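Local structure of cytolethal distending toxin subunit A (Haemophilus ducreyi, 1SR4) at residues A[81-86]-A[171-176]; A[103-108]-A[134-139]; A[119-124]-A[140-145]. The protein forms part of a heterotrimeric bacterial genotoxin and, with CdtC, probably makes up the heterodimeric subunit required to deliver the toxic subunit CdtB into host cells. All blocks are in the same frame, centred on the assembly; numbering follows the deposited sequence.

Interaction 1: residues A[81-86]-A[171-176]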
loop_
_atom_site.group_PDB
_atom_site.type_symbol
_atom_site.label_atom_id
_atom_site.label_comp_id
_atom_site.label_asym_id
_atom_site.label_seq_id
_atom_site.Cartn_x
_atom_site.Cartn_y
_atom_site.Cartn_z
ATOM N N TRP A 81 -24.406 17.473 8.083
ATOM C CA TRP A 81 -23.964 16.881 6.838
ATOM C C TRP A 81 -22.483 17.111 6.554
ATOM O O TRP A 81 -21.908 18.137 6.914
ATOM C CB TRP A 81 -24.726 17.458 5.633
ATOM C CG TRP A 81 -26.204 17.260 5.591
ATOM C CD1 TRP A 81 -27.163 18.237 5.669
ATOM C CD2 TRP A 81 -26.905 16.026 5.377
ATOM N NE1 TRP A 81 -28.416 17.685 5.511
ATOM C CE2 TRP A 81 -28.287 16.332 5.328
ATOM C CE3 TRP A 81 -26.502 14.693 5.219
ATOM C CZ2 TRP A 81 -29.270 15.351 5.122
ATOM C CZ3 TRP A 81 -27.477 13.717 5.017
ATOM C CH2 TRP A 81 -28.849 14.056 4.970
ATOM N N LEU A 82 -21.898 16.139 5.872
ATOM C CA LEU A 82 -20.515 16.198 5.438
ATOM C C LEU A 82 -20.583 16.741 4.023
ATOM O O LEU A 82 -21.585 16.560 3.338
ATOM C CB LEU A 82 -19.907 14.788 5.410
ATOM C CG LEU A 82 -19.002 14.331 6.553
ATOM C CD1 LEU A 82 -19.486 14.835 7.904
ATOM C CD2 LEU A 82 -18.887 12.822 6.506
ATOM N N TRP A 83 -19.507 17.384 3.591
ATOM C CA TRP A 83 -19.386 17.946 2.255
ATOM C C TRP A 83 -17.978 17.601 1.766
ATOM O O TRP A 83 -17.245 16.889 2.444
ATOM C CB TRP A 83 -19.515 19.477 2.325
ATOM C CG TRP A 83 -20.858 19.920 2.823
ATOM C CD1 TRP A 83 -21.269 20.020 4.119
ATOM C CD2 TRP A 83 -22.000 20.222 2.012
ATOM N NE1 TRP A 83 -22.607 20.363 4.165
ATOM C CE2 TRP A 83 -23.075 20.490 2.885
ATOM C CE3 TRP A 83 -22.214 20.288 0.626
ATOM C CZ2 TRP A 83 -24.362 20.819 2.417
ATOM C CZ3 TRP A 83 -23.493 20.615 0.159
ATOM C CH2 TRP A 83 -24.547 20.873 1.054
ATOM N N ALA A 84 -17.610 18.093 0.593
ATOM C CA ALA A 84 -16.263 17.875 0.087
ATOM C C ALA A 84 -15.718 19.206 -0.454
ATOM O O ALA A 84 -16.264 19.780 -1.406
ATOM C CB ALA A 84 -16.262 16.825 -0.989
ATOM N N TYR A 85 -14.653 19.688 0.189
ATOM C CA TYR A 85 -13.978 20.931 -0.178
ATOM C C TYR A 85 -12.519 20.637 -0.459
ATOM O O TYR A 85 -11.903 19.837 0.247
ATOM C CB TYR A 85 -13.954 21.930 0.993
ATOM C CG TYR A 85 -15.216 22.696 1.301
ATOM C CD1 TYR A 85 -15.295 24.070 1.042
ATOM C CD2 TYR A 85 -16.293 22.079 1.942
ATOM C CE1 TYR A 85 -16.413 24.811 1.430
ATOM C CE2 TYR A 85 -17.407 22.804 2.326
ATOM C CZ TYR A 85 -17.459 24.167 2.071
ATOM O OH TYR A 85 -18.554 24.877 2.487
ATOM N N PRO A 86 -11.951 21.249 -1.504
ATOM C CA PRO A 86 -10.535 20.985 -1.745
ATOM C C PRO A 86 -9.760 21.781 -0.681
ATOM O O PRO A 86 -10.267 22.756 -0.109
ATOM C CB PRO A 86 -10.308 21.542 -3.151
ATOM C CG PRO A 86 -11.310 22.666 -3.241
ATOM C CD PRO A 86 -12.541 22.047 -2.601
ATOM N N THR A 171 -19.556 26.279 -7.009
ATOM C CA THR A 171 -19.195 26.788 -5.700
ATOM C C THR A 171 -17.944 26.079 -5.177
ATOM O O THR A 171 -17.350 25.277 -5.886
ATOM C CB THR A 171 -20.346 26.633 -4.703
ATOM O OG1 THR A 171 -20.056 27.432 -3.541
ATOM C CG2 THR A 171 -20.518 25.175 -4.304
ATOM N N PHE A 172 -17.558 26.390 -3.943
ATOM C CA PHE A 172 -16.356 25.848 -3.291
ATOM C C PHE A 172 -16.352 24.351 -3.045
ATOM O O PHE A 172 -15.291 23.752 -2.852
ATOM C CB PHE A 172 -16.165 26.468 -1.900
ATOM C CG PHE A 172 -16.285 27.954 -1.858
ATOM C CD1 PHE A 172 -15.322 28.763 -2.443
ATOM C CD2 PHE A 172 -17.367 28.548 -1.214
ATOM C CE1 PHE A 172 -15.434 30.148 -2.378
ATOM C CE2 PHE A 172 -17.485 29.925 -1.147
ATOM C CZ PHE A 172 -16.516 30.725 -1.736
ATOM N N TYR A 173 -17.535 23.759 -3.026
ATOM C CA TYR A 173 -17.661 22.363 -2.680
ATOM C C TYR A 173 -18.467 21.492 -3.604
ATOM O O TYR A 173 -19.271 21.971 -4.425
ATOM C CB TYR A 173 -18.333 22.295 -1.319
ATOM C CG TYR A 173 -19.653 23.055 -1.333
ATOM C CD1 TYR A 173 -20.827 22.464 -1.827
ATOM C CD2 TYR A 173 -19.716 24.379 -0.896
ATOM C CE1 TYR A 173 -22.037 23.188 -1.880
ATOM C CE2 TYR A 173 -20.911 25.109 -0.946
ATOM C CZ TYR A 173 -22.064 24.509 -1.435
ATOM O OH TYR A 173 -23.237 25.227 -1.445
ATOM N N SER A 174 -18.272 20.191 -3.404
ATOM C CA SER A 174 -19.019 19.174 -4.111
ATOM C C SER A 174 -20.051 18.738 -3.080
ATOM O O SER A 174 -19.765 18.698 -1.877
ATOM C CB SER A 174 -18.123 17.989 -4.486
ATOM O OG SER A 174 -17.336 18.299 -5.627
ATOM N N THR A 175 -21.258 18.446 -3.542
ATOM C CA THR A 175 -22.338 17.987 -2.668
ATOM C C THR A 175 -22.182 16.481 -2.596
ATOM O O THR A 175 -22.025 15.821 -3.621
ATOM C CB THR A 175 -23.704 18.360 -3.279
ATOM O OG1 THR A 175 -23.723 19.775 -3.509
ATOM C CG2 THR A 175 -24.862 17.980 -2.347
ATOM N N VAL A 176 -22.223 15.940 -1.386
ATOM C CA VAL A 176 -22.029 14.506 -1.175
ATOM C C VAL A 176 -23.342 13.782 -0.884
ATOM O O VAL A 176 -24.048 14.113 0.060
ATOM C CB VAL A 176 -21.042 14.284 -0.012
ATOM C CG1 VAL A 176 -20.774 12.799 0.179
ATOM C CG2 VAL A 176 -19.724 15.044 -0.298
HETATM O O HOH W 1 -23.480 14.280 2.768
HETATM O O HOH W 2 -23.027 17.280 1.075
#

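Interaction 2: residues A[103-108]-A[134-139]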
loop_
_atom_site.group_PDB
_atom_site.type_symbol
_atom_site.label_atom_id
_atom_site.label_comp_id
_atom_site.label_asym_id
_atom_site.label_seq_id
_atom_site.Cartn_x
_atom_site.Cartn_y
_atom_site.Cartn_z
ATOM N N PRO A 103 -10.614 -0.711 10.825
ATOM C CA PRO A 103 -11.495 -1.802 10.438
ATOM C C PRO A 103 -12.744 -1.648 11.286
ATOM O O PRO A 103 -12.681 -1.128 12.397
ATOM C CB PRO A 103 -10.685 -3.046 10.809
ATOM C CG PRO A 103 -9.290 -2.613 10.501
ATOM C CD PRO A 103 -9.262 -1.224 11.130
ATOM N N GLY A 104 -13.881 -2.075 10.765
ATOM C CA GLY A 104 -15.100 -1.964 11.533
ATOM C C GLY A 104 -15.330 -3.228 12.333
ATOM O O GLY A 104 -14.453 -4.080 12.443
ATOM N N LYS A 105 -16.521 -3.345 12.891
ATOM C CA LYS A 105 -16.898 -4.505 13.669
ATOM C C LYS A 105 -16.916 -5.728 12.762
ATOM O O LYS A 105 -16.447 -6.799 13.147
ATOM C CB LYS A 105 -18.287 -4.278 14.264
ATOM C CG LYS A 105 -18.895 -5.466 15.000
ATOM C CD LYS A 105 -20.374 -5.177 15.262
ATOM C CE LYS A 105 -20.996 -6.134 16.264
ATOM N NZ LYS A 105 -22.411 -5.738 16.563
ATOM N N HIS A 106 -17.459 -5.568 11.557
ATOM C CA HIS A 106 -17.543 -6.680 10.613
ATOM C C HIS A 106 -16.316 -6.812 9.720
ATOM O O HIS A 106 -15.665 -5.826 9.392
ATOM C CB HIS A 106 -18.787 -6.529 9.737
ATOM C CG HIS A 106 -20.067 -6.567 10.505
ATOM N ND1 HIS A 106 -20.447 -5.563 11.370
ATOM C CD2 HIS A 106 -21.051 -7.495 10.551
ATOM C CE1 HIS A 106 -21.611 -5.870 11.914
ATOM N NE2 HIS A 106 -21.999 -7.038 11.433
ATOM N N ARG A 107 -16.006 -8.033 9.308
ATOM C CA ARG A 107 -14.840 -8.238 8.452
ATOM C C ARG A 107 -15.006 -7.521 7.118
ATOM O O ARG A 107 -16.104 -7.454 6.565
ATOM C CB ARG A 107 -14.603 -9.735 8.216
ATOM C CG ARG A 107 -14.180 -10.465 9.484
ATOM C CD ARG A 107 -13.961 -11.954 9.265
ATOM N NE ARG A 107 -13.600 -12.601 10.521
ATOM C CZ ARG A 107 -13.294 -13.887 10.643
ATOM N NH1 ARG A 107 -13.303 -14.678 9.575
ATOM N NH2 ARG A 107 -12.971 -14.379 11.830
ATOM N N GLU A 108 -13.903 -6.974 6.627
ATOM C CA GLU A 108 -13.860 -6.272 5.345
ATOM C C GLU A 108 -14.471 -4.874 5.310
ATOM O O GLU A 108 -14.447 -4.221 4.268
ATOM C CB GLU A 108 -14.467 -7.148 4.244
ATOM C CG GLU A 108 -13.678 -8.441 4.023
ATOM C CD GLU A 108 -14.071 -9.150 2.737
ATOM O OE1 GLU A 108 -15.104 -9.855 2.745
ATOM O OE2 GLU A 108 -13.358 -8.985 1.718
ATOM N N SER A 134 -19.653 4.288 17.258
ATOM C CA SER A 134 -20.126 3.091 17.913
ATOM C C SER A 134 -19.904 1.934 16.978
ATOM O O SER A 134 -20.460 1.912 15.888
ATOM C CB SER A 134 -21.602 3.180 18.254
ATOM O OG SER A 134 -22.013 1.931 18.780
ATOM N N LEU A 135 -19.092 0.971 17.403
ATOM C CA LEU A 135 -18.809 -0.186 16.576
ATOM C C LEU A 135 -20.067 -0.991 16.289
ATOM O O LEU A 135 -20.062 -1.856 15.424
ATOM C CB LEU A 135 -17.752 -1.073 17.248
ATOM C CG LEU A 135 -16.310 -0.550 17.261
ATOM C CD1 LEU A 135 -15.464 -1.363 18.237
ATOM C CD2 LEU A 135 -15.732 -0.628 15.860
ATOM N N ASP A 136 -21.147 -0.700 17.009
ATOM C CA ASP A 136 -22.396 -1.422 16.803
ATOM C C ASP A 136 -23.343 -0.749 15.819
ATOM O O ASP A 136 -24.455 -1.225 15.598
ATOM C CB ASP A 136 -23.108 -1.632 18.137
ATOM C CG ASP A 136 -22.287 -2.466 19.093
ATOM O OD1 ASP A 136 -21.755 -3.507 18.653
ATOM O OD2 ASP A 136 -22.168 -2.087 20.275
ATOM N N LYS A 137 -22.914 0.359 15.229
ATOM C CA LYS A 137 -23.764 1.044 14.259
ATOM C C LYS A 137 -23.327 0.682 12.838
ATOM O O LYS A 137 -22.286 1.151 12.357
ATOM C CB LYS A 137 -23.691 2.565 14.453
ATOM C CG LYS A 137 -24.330 3.094 15.742
ATOM C CD LYS A 137 -24.111 4.606 15.873
ATOM C CE LYS A 137 -24.475 5.136 17.277
ATOM N NZ LYS A 137 -24.000 6.543 17.509
ATOM N N LEU A 138 -24.122 -0.149 12.167
ATOM C CA LEU A 138 -23.810 -0.562 10.805
ATOM C C LEU A 138 -23.696 0.642 9.863
ATOM O O LEU A 138 -22.908 0.621 8.914
ATOM C CB LEU A 138 -24.888 -1.525 10.289
ATOM C CG LEU A 138 -24.512 -2.373 9.071
ATOM C CD1 LEU A 138 -23.315 -3.264 9.434
ATOM C CD2 LEU A 138 -25.704 -3.236 8.630
ATOM N N ALA A 139 -24.477 1.691 10.122
ATOM C CA ALA A 139 -24.438 2.895 9.276
ATOM C C ALA A 139 -23.071 3.597 9.274
ATOM O O ALA A 139 -22.812 4.457 8.428
ATOM C CB ALA A 139 -25.535 3.889 9.699
#

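Interaction 3: residues A[119-124]-A[140-145]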
loop_
_atom_site.group_PDB
_atom_site.type_symbol
_atom_site.label_atom_id
_atom_site.label_comp_id
_atom_site.label_asym_id
_atom_site.label_seq_id
_atom_site.Cartn_x
_atom_site.Cartn_y
_atom_site.Cartn_z
ATOM N N THR A 119 -15.510 12.154 15.986
ATOM C CA THR A 119 -16.793 11.574 15.579
ATOM C C THR A 119 -16.579 10.666 14.359
ATOM O O THR A 119 -15.501 10.662 13.748
ATOM C CB THR A 119 -17.844 12.674 15.245
ATOM O OG1 THR A 119 -17.279 13.640 14.353
ATOM C CG2 THR A 119 -18.286 13.395 16.520
ATOM N N CYS A 120 -17.603 9.899 14.005
ATOM C CA CYS A 120 -17.514 8.961 12.885
ATOM C C CYS A 120 -18.408 9.300 11.709
ATOM O O CYS A 120 -19.514 9.841 11.894
ATOM C CB CYS A 120 -17.861 7.549 13.367
ATOM S SG CYS A 120 -16.470 6.733 14.198
ATOM N N VAL A 121 -17.930 8.967 10.505
ATOM C CA VAL A 121 -18.694 9.195 9.284
ATOM C C VAL A 121 -19.864 8.238 9.406
ATOM O O VAL A 121 -19.677 7.084 9.805
ATOM C CB VAL A 121 -17.886 8.836 8.003
ATOM C CG1 VAL A 121 -18.828 8.749 6.807
ATOM C CG2 VAL A 121 -16.780 9.910 7.738
ATOM N N GLU A 122 -21.063 8.703 9.062
ATOM C CA GLU A 122 -22.261 7.859 9.169
ATOM C C GLU A 122 -23.243 8.082 8.009
ATOM O O GLU A 122 -23.575 9.224 7.679
ATOM C CB GLU A 122 -22.977 8.157 10.491
ATOM C CG GLU A 122 -24.119 7.191 10.789
ATOM C CD GLU A 122 -24.748 7.410 12.149
ATOM O OE1 GLU A 122 -24.010 7.656 13.135
ATOM O OE2 GLU A 122 -25.997 7.314 12.233
ATOM N N ALA A 123 -23.702 6.998 7.384
ATOM C CA ALA A 123 -24.660 7.113 6.296
ATOM C C ALA A 123 -25.991 7.499 6.935
ATOM O O ALA A 123 -26.429 6.867 7.906
ATOM C CB ALA A 123 -24.807 5.778 5.563
ATOM N N TYR A 124 -26.628 8.529 6.387
ATOM C CA TYR A 124 -27.911 9.008 6.900
ATOM C C TYR A 124 -28.722 9.645 5.771
ATOM O O TYR A 124 -28.218 10.523 5.053
ATOM C CB TYR A 124 -27.693 10.034 8.012
ATOM C CG TYR A 124 -28.983 10.705 8.417
ATOM C CD1 TYR A 124 -29.901 10.047 9.235
ATOM C CD2 TYR A 124 -29.336 11.945 7.889
ATOM C CE1 TYR A 124 -31.146 10.603 9.507
ATOM C CE2 TYR A 124 -30.570 12.516 8.151
ATOM C CZ TYR A 124 -31.475 11.837 8.960
ATOM O OH TYR A 124 -32.717 12.374 9.205
ATOM N N GLN A 140 -22.211 3.256 10.226
ATOM C CA GLN A 140 -20.875 3.853 10.270
ATOM C C GLN A 140 -19.825 2.926 9.638
ATOM O O GLN A 140 -18.622 3.221 9.667
ATOM C CB GLN A 140 -20.481 4.184 11.714
ATOM C CG GLN A 140 -21.311 5.320 12.309
ATOM C CD GLN A 140 -20.924 5.660 13.729
ATOM O OE1 GLN A 140 -20.023 5.051 14.317
ATOM N NE2 GLN A 140 -21.597 6.647 14.288
ATOM N N GLU A 141 -20.286 1.822 9.049
ATOM C CA GLU A 141 -19.392 0.871 8.403
ATOM C C GLU A 141 -19.508 0.987 6.896
ATOM O O GLU A 141 -20.613 1.092 6.356
ATOM C CB GLU A 141 -19.724 -0.558 8.838
ATOM C CG GLU A 141 -19.350 -0.883 10.285
ATOM C CD GLU A 141 -19.313 -2.384 10.535
ATOM O OE1 GLU A 141 -18.266 -3.015 10.291
ATOM O OE2 GLU A 141 -20.349 -2.939 10.952
ATOM N N PHE A 142 -18.361 0.968 6.220
ATOM C CA PHE A 142 -18.314 1.104 4.772
ATOM C C PHE A 142 -17.432 0.048 4.111
ATOM O O PHE A 142 -16.424 -0.386 4.666
ATOM C CB PHE A 142 -17.784 2.500 4.393
ATOM C CG PHE A 142 -18.657 3.631 4.863
ATOM C CD1 PHE A 142 -19.643 4.159 4.032
ATOM C CD2 PHE A 142 -18.529 4.135 6.149
ATOM C CE1 PHE A 142 -20.489 5.171 4.472
ATOM C CE2 PHE A 142 -19.376 5.147 6.601
ATOM C CZ PHE A 142 -20.363 5.666 5.751
ATOM N N GLU A 143 -17.843 -0.380 2.928
ATOM C CA GLU A 143 -17.069 -1.338 2.156
ATOM C C GLU A 143 -16.432 -0.525 1.034
ATOM O O GLU A 143 -17.128 0.176 0.306
ATOM C CB GLU A 143 -17.966 -2.429 1.546
ATOM C CG GLU A 143 -17.182 -3.358 0.604
ATOM C CD GLU A 143 -17.945 -4.610 0.153
ATOM O OE1 GLU A 143 -19.092 -4.490 -0.339
ATOM O OE2 GLU A 143 -17.371 -5.718 0.278
ATOM N N LEU A 144 -15.116 -0.582 0.898
ATOM C CA LEU A 144 -14.479 0.151 -0.191
ATOM C C LEU A 144 -14.192 -0.861 -1.283
ATOM O O LEU A 144 -13.536 -1.875 -1.049
ATOM C CB LEU A 144 -13.191 0.835 0.277
ATOM C CG LEU A 144 -13.389 2.193 0.966
ATOM C CD1 LEU A 144 -14.303 2.036 2.177
ATOM C CD2 LEU A 144 -12.035 2.766 1.374
ATOM N N LEU A 145 -14.712 -0.581 -2.469
ATOM C CA LEU A 145 -14.569 -1.451 -3.620
ATOM C C LEU A 145 -13.484 -0.900 -4.547
ATOM O O LEU A 145 -13.617 0.185 -5.104
ATOM C CB LEU A 145 -15.904 -1.516 -4.367
ATOM C CG LEU A 145 -17.206 -1.593 -3.541
ATOM C CD1 LEU A 145 -18.408 -1.357 -4.456
ATOM C CD2 LEU A 145 -17.320 -2.937 -2.854
HETATM O O HOH W 3 -17.432 5.562 9.805
#

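Interaction 1: residues A[81-86]-A[171-176]
Y173 reaches between W83 and Y85, so three aromatic side chains lie side by side and point the same way. Its CB carries a hydrogen squarely onto the Y85 ring, a CH-pi contact with CB 3.8 Å from the ring centroid. Y173 CD1 lies 3.6 Å from W83 CE3, the ring planes oblique at 69°. Y173 takes the crowded first torsion, CG between backbone N and carbonyl carbon (chi1 55°), which places its ring in line with its neighbours. Beyond it, F172 CB touches Y85 CE1 at 3.7 Å, while W83 CZ3, at the ring edge, meets T175, with OG1 3.8 Å away near the ring plane.

Behind the rings the backbones meet in a single antiparallel bridge, the hydrogen-bonded pair A84 and S174. The bond from S174 N to A84 O is short and straight (2.9 Å, 167°), lying in the carbonyl plane; the return bond from A84 N to S174 O is weak. Farther along, V176 N donates to a water 2.9 Å away. That water and a second lie within hydrogen-bonding distance of L82 O, the second also of V176 O, so they can bridge the two backbones. V176 CG2 packs on A84 CB on the side away from the aromatic rings.

Strand 82-86, whose residues up to Y85 fall with W81 in a region inferred to mediate binding to target cells, is held in turn by strand 69-73, through backbone bonds from W83 to T72 and Y85 to L70. N166 fixes the other segment by bonding S174 OG and T175 N. With one good and one weak backbone bond, continued by water, the join probably relies largely on apolar and aromatic contact.

Interaction 2: residues A[103-108]-A[134-139]
K105 stretches its whole side chain alongside the turn at L135 and D136. CG is anti to the backbone N (chi1 174°) and every later torsion is also extended, so the methylenes run past the L135 carbonyl: CB lies 3.2 Å from L135 O. CD comes almost as near to the same L135 O, at 3.3 Å. At the tip NZ forms a salt bridge with D136, 3.1 Å from OD1, using the lone pair turned away from the other carboxylate oxygen. The CB of D136 points away from K105; the first torsion, CG beside the backbone N (chi1 -62°), brings the carboxylate back to meet the lysine. The two chains cross obliquely.

Next door, H106 and L138 cross at about a right angle. L138, with CG anti to its backbone N (chi1 -162°), lays CD1 over one face of the imidazole, 4.0 Å from H106 CE1.

The receiving loop is shaped by a type I turn from S134 to K137, closed by K137 N on S134 O at 3.0 Å. S134 OG also accepts from D136 N, an ST turn. R107 makes a salt bridge with D260 of the CdtB chain, so loop 103-108 takes part in that interface. One salt bridge and aliphatic contacts thus hold together two loops of the ricin-type beta-trefoil, one connecting strands 99-103 and 110-114, the other lying between strands 127-131 and 142-146.

Interaction 3: residues A[119-124]-A[140-145]
Q140, E141 and F142 probably correspond to the Q-x-W element of ricin-type beta-trefoil lectins, with phenylalanine in the place of tryptophan, and in this contact Q140 and F142 meet strand 120-124. The glutamine chain is extended beyond CG, passing V121 O and lying along the CB and CG of E122. Its NE2 donates to E122 OE1 at 2.9 Å in a nearly straight bond (162°), staying close to its own amide plane but meeting the carboxylate from above. Carboxylate and amide planes are turned 49° apart. On the other end of the amide, Q140 OE1 lies 3.4 Å from C120 CB, beside the disulfide that C120 makes with C133.

Each end of that buried amide has a further partner: NE2 also bonds I132 O, and OE1 accepts from S134 N. Both fix the rotation of the group and tie the loop ahead of Q140 to it. NE2 thus gives hydrogens to both E122 OE1 and I132 O; with R79 and K137 also touching E122, a charged carboxylate there is plausible.

F142 turns to the V121 and A123 side, crossing V121 at about a right angle, with its CZ tip 3.6 Å from V121 CG1. A water bridges the two backbones here, donating to V121 O at 2.7 Å and to Q140 O at 2.6 Å. This water and V121 O both lie in the plane of the F142 ring, at its edge. I154 and L128 also pack against F142. The strand axes cross at 91°. A glutamine with both amide ends bonded, two residues before a buried aromatic, is consistent with the Q-x-W element of the ricin-type beta-trefoil.

Overall arrangement
All three contacts belong to one beta-trefoil lectin domain, and the segments of interactions 2 and 3 fall between those of interaction 1 in sequence. Their strands come from three antiparallel, hairpin-like pairs: 82-86 with 69-73, 120-124 with 127-131, and 142-146 with 152-156. Interactions 2 and 3 alternate along the chain, with centres about 9 Å apart: A139 O probably accepts from A123 N, and E141 OE1 from H106 N. The centre of interaction 1 is about 17 Å from that of interaction 3, which it touches through L82 on V121, and about 25 Å from that of interaction 2. The buried 119-124/140-145 contact thus sits between the aromatic cluster and the loops bordering CdtB.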